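Local coordinates for Cwp19 (Clostridioides difficile, PDB 5OQ3), which is a cell-wall protein whose TIM-barrel glycoside hydrolase domain is the part present here, and which probably cleaves peptidoglycan, at residues A[84-89]-A[141-146]; A[78-83]-A[90-95]. All coordinates share one frame; numbering follows the deposited sequence.

Contact 1: A[84-89]-A[141-146]; sequences NINPWS and NHPAKK
Ile85 O is gripped by a water that donates to it at 2.7 Å, while the ring of Pro143 packs against the same oxygen, Pro143 CG lying 3.4 Å from Ile85 O in a close van der Waals approach. The water in turn accepts from Lys146 NZ, also at 2.7 Å. The same Lys146 NZ makes a weak hydrogen bond to Asn141 O, 3.1 Å away, folding the lysine back over the start of its own helix. The side chain of Asn86 crosses Pro143 at about a right angle and brings OD1 to 3.8 Å from Pro143 CG. That OD1 accepts from Tyr170 OH on helix 165-181 and, weakly, from Arg74 NH1, and Asn86 ND2 bonds Ser174 of the same helix. The rings of Pro87 and Pro143 approach through their CD atoms, 4.2 Å apart, and Pro87 CG rests obliquely on the imidazole of His142, 3.8 Å from CD2. A chi1 of -168° swings the His142 ring away from its own N and brings ND1 round to the first turn, where it accepts the N-H of Ala144 (N to ND1 3.0 Å) almost exactly in the ring plane (angle at hydrogen 156°). This bond fixes the ring's rotation and leaves CD2 as the ring atom that meets Pro87 CG. Tyr160 of strand 157-160 touches both His142 and Pro143. The segments belong to loops following the second and third barrel strands, joined here through a histidine N-cap and a proline at the first turn of helix 143-146, in the TIM-barrel glycoside hydrolase domain.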
loop_
_atom_site.group_PDB
_atom_site.type_symbol
_atom_site.label_atom_id
_atom_site.label_comp_id
_atom_site.label_asym_id
_atom_site.label_seq_id
_atom_site.Cartn_x
_atom_site.Cartn_y
_atom_site.Cartn_z
ATOM N N ASN A 84 -12.532 13.499 -11.997
ATOM C CA ASN A 84 -13.719 14.307 -11.740
ATOM C C ASN A 84 -14.199 14.128 -10.272
ATOM O O ASN A 84 -15.291 14.550 -9.919
ATOM C CB ASN A 84 -14.847 13.904 -12.723
ATOM C CG ASN A 84 -14.530 14.231 -14.174
ATOM O OD1 ASN A 84 -13.847 15.220 -14.478
ATOM N ND2 ASN A 84 -15.070 13.427 -15.089
ATOM N N ILE A 85 -13.388 13.481 -9.432
ATOM C CA ILE A 85 -13.741 13.163 -8.034
ATOM C C ILE A 85 -12.713 13.759 -7.049
ATOM O O ILE A 85 -13.088 14.350 -6.034
ATOM C CB ILE A 85 -13.824 11.620 -7.819
ATOM C CG1 ILE A 85 -14.805 10.971 -8.817
ATOM C CG2 ILE A 85 -14.209 11.289 -6.370
ATOM C CD1 ILE A 85 -14.726 9.454 -8.830
ATOM N N ASN A 86 -11.426 13.555 -7.308
ATOM C CA ASN A 86 -10.372 13.847 -6.359
ATOM C C ASN A 86 -9.443 14.894 -6.926
ATOM O O ASN A 86 -9.255 14.983 -8.132
ATOM C CB ASN A 86 -9.607 12.547 -6.019
ATOM C CG ASN A 86 -10.455 11.605 -5.209
ATOM O OD1 ASN A 86 -10.751 11.889 -4.073
ATOM N ND2 ASN A 86 -10.884 10.503 -5.821
ATOM N N PRO A 87 -8.836 15.725 -6.049
ATOM C CA PRO A 87 -8.021 16.860 -6.500
ATOM C C PRO A 87 -6.626 16.444 -6.927
ATOM O O PRO A 87 -6.071 15.468 -6.398
ATOM C CB PRO A 87 -7.880 17.704 -5.234
ATOM C CG PRO A 87 -7.976 16.688 -4.124
ATOM C CD PRO A 87 -9.040 15.728 -4.594
ATOM N N TRP A 88 -5.997 17.232 -7.815
ATOM C CA TRP A 88 -4.597 16.986 -8.172
ATOM C C TRP A 88 -3.705 16.965 -6.944
ATOM O O TRP A 88 -3.802 17.837 -6.067
ATOM C CB TRP A 88 -4.062 18.054 -9.132
ATOM C CG TRP A 88 -4.674 18.049 -10.507
ATOM C CD1 TRP A 88 -5.578 18.935 -11.022
ATOM C CD2 TRP A 88 -4.362 17.131 -11.551
ATOM N NE1 TRP A 88 -5.858 18.606 -12.328
ATOM C CE2 TRP A 88 -5.090 17.527 -12.686
ATOM C CE3 TRP A 88 -3.500 16.019 -11.642
ATOM C CZ2 TRP A 88 -5.028 16.818 -13.904
ATOM C CZ3 TRP A 88 -3.443 15.317 -12.850
ATOM C CH2 TRP A 88 -4.187 15.739 -13.964
ATOM N N SER A 89 -2.780 16.019 -6.902
ATOM C CA SER A 89 -1.882 15.887 -5.751
ATOM C C SER A 89 -0.898 17.057 -5.657
ATOM O O SER A 89 -0.307 17.474 -6.639
ATOM C CB SER A 89 -1.084 14.587 -5.849
ATOM O OG SER A 89 -0.168 14.479 -4.774
ATOM N N ASN A 141 -13.617 21.968 -3.932
ATOM C CA ASN A 141 -14.222 20.758 -4.489
ATOM C C ASN A 141 -13.738 19.455 -3.839
ATOM O O ASN A 141 -14.109 18.374 -4.273
ATOM C CB ASN A 141 -13.989 20.709 -6.006
ATOM C CG ASN A 141 -12.508 20.585 -6.390
ATOM O OD1 ASN A 141 -11.611 20.570 -5.525
ATOM N ND2 ASN A 141 -12.243 20.512 -7.713
ATOM N N HIS A 142 -12.915 19.556 -2.800
ATOM C CA HIS A 142 -12.341 18.373 -2.155
ATOM C C HIS A 142 -13.471 17.574 -1.497
ATOM O O HIS A 142 -14.315 18.173 -0.822
ATOM C CB HIS A 142 -11.333 18.836 -1.122
ATOM C CG HIS A 142 -10.468 17.751 -0.576
ATOM N ND1 HIS A 142 -10.964 16.683 0.148
ATOM C CD2 HIS A 142 -9.130 17.578 -0.632
ATOM C CE1 HIS A 142 -9.963 15.908 0.509
ATOM N NE2 HIS A 142 -8.839 16.431 0.057
ATOM N N PRO A 143 -13.517 16.238 -1.713
ATOM C CA PRO A 143 -14.588 15.453 -1.070
ATOM C C PRO A 143 -14.760 15.654 0.419
ATOM O O PRO A 143 -15.877 15.595 0.909
ATOM C CB PRO A 143 -14.206 14.013 -1.396
ATOM C CG PRO A 143 -13.427 14.120 -2.678
ATOM C CD PRO A 143 -12.657 15.395 -2.581
ATOM N N ALA A 144 -13.670 15.852 1.158
ATOM C CA ALA A 144 -13.761 16.040 2.603
ATOM C C ALA A 144 -14.389 17.417 2.962
ATOM O O ALA A 144 -15.036 17.559 4.001
ATOM C CB ALA A 144 -12.385 15.906 3.223
ATOM N N LYS A 145 -14.167 18.401 2.104
ATOM C CA LYS A 145 -14.783 19.713 2.285
ATOM C C LYS A 145 -16.268 19.681 1.930
ATOM O O LYS A 145 -17.112 20.258 2.637
ATOM C CB LYS A 145 -14.048 20.783 1.445
ATOM C CG LYS A 145 -14.578 22.182 1.663
ATOM C CD LYS A 145 -13.615 23.209 1.099
ATOM C CE LYS A 145 -12.644 23.741 2.154
ATOM N NZ LYS A 145 -13.283 24.749 3.030
ATOM N N LYS A 146 -16.612 18.952 0.879
ATOM C CA LYS A 146 -18.020 18.801 0.507
ATOM C C LYS A 146 -18.836 17.925 1.453
ATOM O O LYS A 146 -20.073 18.044 1.498
ATOM C CB LYS A 146 -18.137 18.206 -0.887
ATOM C CG LYS A 146 -17.570 19.120 -1.969
ATOM C CD LYS A 146 -17.799 18.590 -3.390
ATOM C CE LYS A 146 -17.049 17.296 -3.688
ATOM N NZ LYS A 146 -16.866 17.154 -5.166
HETATM O O HOH W 1 -15.742 14.733 -5.571
HETATM O O HOH W 2 -11.675 17.354 -6.328
#

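Contact 2: A[78-83]-A[90-95]; sequences DALYKS and EYLTGT. With EDO (1,2-ethanediol), chain C.
Leu80 and Leu92 bury the most surface here, and their branched ends carry the apolar half of the contact. Leu92 CD1 sits 3.9 Å from Leu80 CG, while the methyls Leu80 CD2 and Leu92 CD2 approach to 4.0 Å, so that each isobutyl group lies obliquely across the other. In both leucines CG stands anti to the carbonyl carbon (chi1 -74° in Leu80, -70° in Leu92), but their second torsions differ, and Leu80 turns its CD2 onto the CG and CD2 of Leu92. Pro75 lies against Leu80, and Pro104 at the start of helix 104-114 against Leu92. These segments belong to the long excursion between the second strand of the TIM barrel, 68-74, and helix 104-114, in which the short, weakly bonded helix 90-93 turns back over residues 78-83. Asp78, the third large contributor, has OD2 gripped by the Ser89 hydroxyl and by a water, which donates to Asp78 OD2 and to Glu90 OE2, each at 2.7 Å, and accepts from Glu90 N at 2.9 Å. It sits between two carboxylates whose repulsion Lys76, in a salt bridge with Glu90, probably eases. The ring of Tyr91 approaches Asp78 OD2 from another direction, obliquely, its CE2 4.3 Å away, with Glu90 CG over one ring face. A 1,2-ethanediol, probably from the crystallisation liquor, hydrogen-bonds through O1 to Tyr81 O at 2.7 Å.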
loop_
_atom_site.group_PDB
_atom_site.type_symbol
_atom_site.label_atom_id
_atom_site.label_comp_id
_atom_site.label_asym_id
_atom_site.label_seq_id
_atom_site.Cartn_x
_atom_site.Cartn_y
_atom_site.Cartn_z
ATOM N N ASP A 78 -6.036 12.402 -2.991
ATOM C CA ASP A 78 -5.652 13.234 -4.122
ATOM C C ASP A 78 -5.332 12.303 -5.275
ATOM O O ASP A 78 -5.544 11.075 -5.188
ATOM C CB ASP A 78 -4.511 14.158 -3.729
ATOM C CG ASP A 78 -3.258 13.388 -3.302
ATOM O OD1 ASP A 78 -3.303 12.117 -3.245
ATOM O OD2 ASP A 78 -2.228 14.064 -3.034
ATOM N N ALA A 79 -4.846 12.876 -6.376
ATOM C CA ALA A 79 -4.708 12.094 -7.601
ATOM C C ALA A 79 -3.493 12.567 -8.381
ATOM O O ALA A 79 -3.328 13.768 -8.624
ATOM C CB ALA A 79 -5.971 12.222 -8.458
ATOM N N LEU A 80 -2.692 11.596 -8.826
ATOM C CA LEU A 80 -1.688 11.872 -9.847
ATOM C C LEU A 80 -2.238 11.477 -11.223
ATOM O O LEU A 80 -1.551 10.867 -12.031
ATOM C CB LEU A 80 -0.358 11.170 -9.522
ATOM C CG LEU A 80 0.416 11.844 -8.374
ATOM C CD1 LEU A 80 -0.018 11.421 -6.990
ATOM C CD2 LEU A 80 1.911 11.687 -8.498
ATOM N N TYR A 81 -3.504 11.834 -11.465
ATOM C CA TYR A 81 -4.216 11.498 -12.700
ATOM C C TYR A 81 -5.383 12.474 -12.803
ATOM O O TYR A 81 -5.791 13.067 -11.790
ATOM C CB TYR A 81 -4.749 10.070 -12.702
ATOM C CG TYR A 81 -5.587 9.678 -11.487
ATOM C CD1 TYR A 81 -4.992 9.212 -10.316
ATOM C CD2 TYR A 81 -6.971 9.796 -11.491
ATOM C CE1 TYR A 81 -5.754 8.849 -9.218
ATOM C CE2 TYR A 81 -7.736 9.443 -10.403
ATOM C CZ TYR A 81 -7.129 8.985 -9.260
ATOM O OH TYR A 81 -7.891 8.625 -8.168
ATOM N N LYS A 82 -5.928 12.598 -14.003
ATOM C CA LYS A 82 -7.087 13.433 -14.278
ATOM C C LYS A 82 -8.327 12.759 -13.684
ATOM O O LYS A 82 -8.613 11.581 -13.953
ATOM C CB LYS A 82 -7.236 13.638 -15.771
ATOM C CG LYS A 82 -8.306 14.628 -16.149
ATOM C CD LYS A 82 -8.124 15.050 -17.603
ATOM C CE LYS A 82 -9.056 16.181 -17.958
ATOM N NZ LYS A 82 -9.065 16.254 -19.450
ATOM N N SER A 83 -9.057 13.500 -12.850
ATOM C CA SER A 83 -10.170 12.965 -12.058
ATOM C C SER A 83 -11.301 13.990 -12.020
ATOM O O SER A 83 -11.041 15.188 -11.955
ATOM C CB SER A 83 -9.707 12.704 -10.628
ATOM O OG SER A 83 -10.754 12.187 -9.830
ATOM N N GLU A 90 -0.706 17.548 -4.439
ATOM C CA GLU A 90 0.267 18.587 -4.178
ATOM C C GLU A 90 1.688 18.145 -4.474
ATOM O O GLU A 90 2.570 19.002 -4.601
ATOM C CB GLU A 90 0.194 19.013 -2.726
ATOM C CG GLU A 90 0.783 18.022 -1.745
ATOM C CD GLU A 90 0.234 18.174 -0.349
ATOM O OE1 GLU A 90 0.958 18.721 0.506
ATOM O OE2 GLU A 90 -0.933 17.792 -0.124
ATOM N N TYR A 91 1.941 16.839 -4.591
ATOM C CA TYR A 91 3.347 16.420 -4.761
ATOM C C TYR A 91 3.857 16.621 -6.186
ATOM O O TYR A 91 5.037 16.515 -6.414
ATOM C CB TYR A 91 3.575 14.987 -4.250
ATOM C CG TYR A 91 3.139 14.879 -2.786
ATOM C CD1 TYR A 91 3.813 15.590 -1.786
ATOM C CD2 TYR A 91 2.000 14.168 -2.417
ATOM C CE1 TYR A 91 3.377 15.567 -0.487
ATOM C CE2 TYR A 91 1.574 14.108 -1.090
ATOM C CZ TYR A 91 2.257 14.817 -0.123
ATOM O OH TYR A 91 1.822 14.780 1.201
ATOM N N LEU A 92 2.979 16.955 -7.131
ATOM C CA LEU A 92 3.403 17.301 -8.488
ATOM C C LEU A 92 3.886 18.739 -8.622
ATOM O O LEU A 92 4.851 19.006 -9.339
ATOM C CB LEU A 92 2.247 17.056 -9.480
ATOM C CG LEU A 92 1.955 15.550 -9.675
ATOM C CD1 LEU A 92 0.552 15.309 -10.212
ATOM C CD2 LEU A 92 2.994 14.900 -10.612
ATOM N N THR A 93 3.169 19.658 -7.986
ATOM C CA THR A 93 3.422 21.115 -8.129
ATOM C C THR A 93 3.815 21.915 -6.853
ATOM O O THR A 93 4.340 22.973 -6.928
ATOM C CB THR A 93 2.170 21.807 -8.686
ATOM O OG1 THR A 93 1.107 21.648 -7.731
ATOM C CG2 THR A 93 1.794 21.178 -10.022
ATOM N N GLY A 94 3.472 21.279 -5.706
ATOM C CA GLY A 94 3.620 21.971 -4.402
ATOM C C GLY A 94 2.285 22.465 -3.868
ATOM O O GLY A 94 2.227 22.908 -2.736
ATOM N N THR A 95 1.229 22.441 -4.684
ATOM C CA THR A 95 -0.096 22.972 -4.313
ATOM C C THR A 95 -1.231 21.980 -4.594
ATOM O O THR A 95 -1.416 21.580 -5.755
ATOM C CB THR A 95 -0.365 24.289 -5.101
ATOM O OG1 THR A 95 0.696 25.208 -4.840
ATOM C CG2 THR A 95 -1.699 24.916 -4.714
HETATM C C1 EDO C . -7.669 16.018 -10.564
HETATM O O1 EDO C . -6.645 15.097 -10.311
HETATM C C2 EDO C . -7.889 16.124 -12.002
HETATM O O2 EDO C . -9.214 15.850 -12.372
HETATM O O HOH W 3 -2.294 16.604 -2.197
#

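Both contacts are buried locally but peripheral, in the loops after barrel strands, with contact 1 slightly farther out (its centre about 21 Å from that of the chain, against about 18 Å). They share the excursion that follows strand 68-74, but contact 2 folds that excursion on itself whereas contact 1 ties it to the loop after strand 118-123. Their segments alternate along the chain and touch directly: Ser89 N meets Ala79 O at 2.9 Å, a probable hydrogen bond, and Trp88 CZ3 packs 3.4 Å from Tyr81 O. Proline rings and an imidazole supply the packing in contact 1, two leucines in contact 2. Water joins the segments in each case.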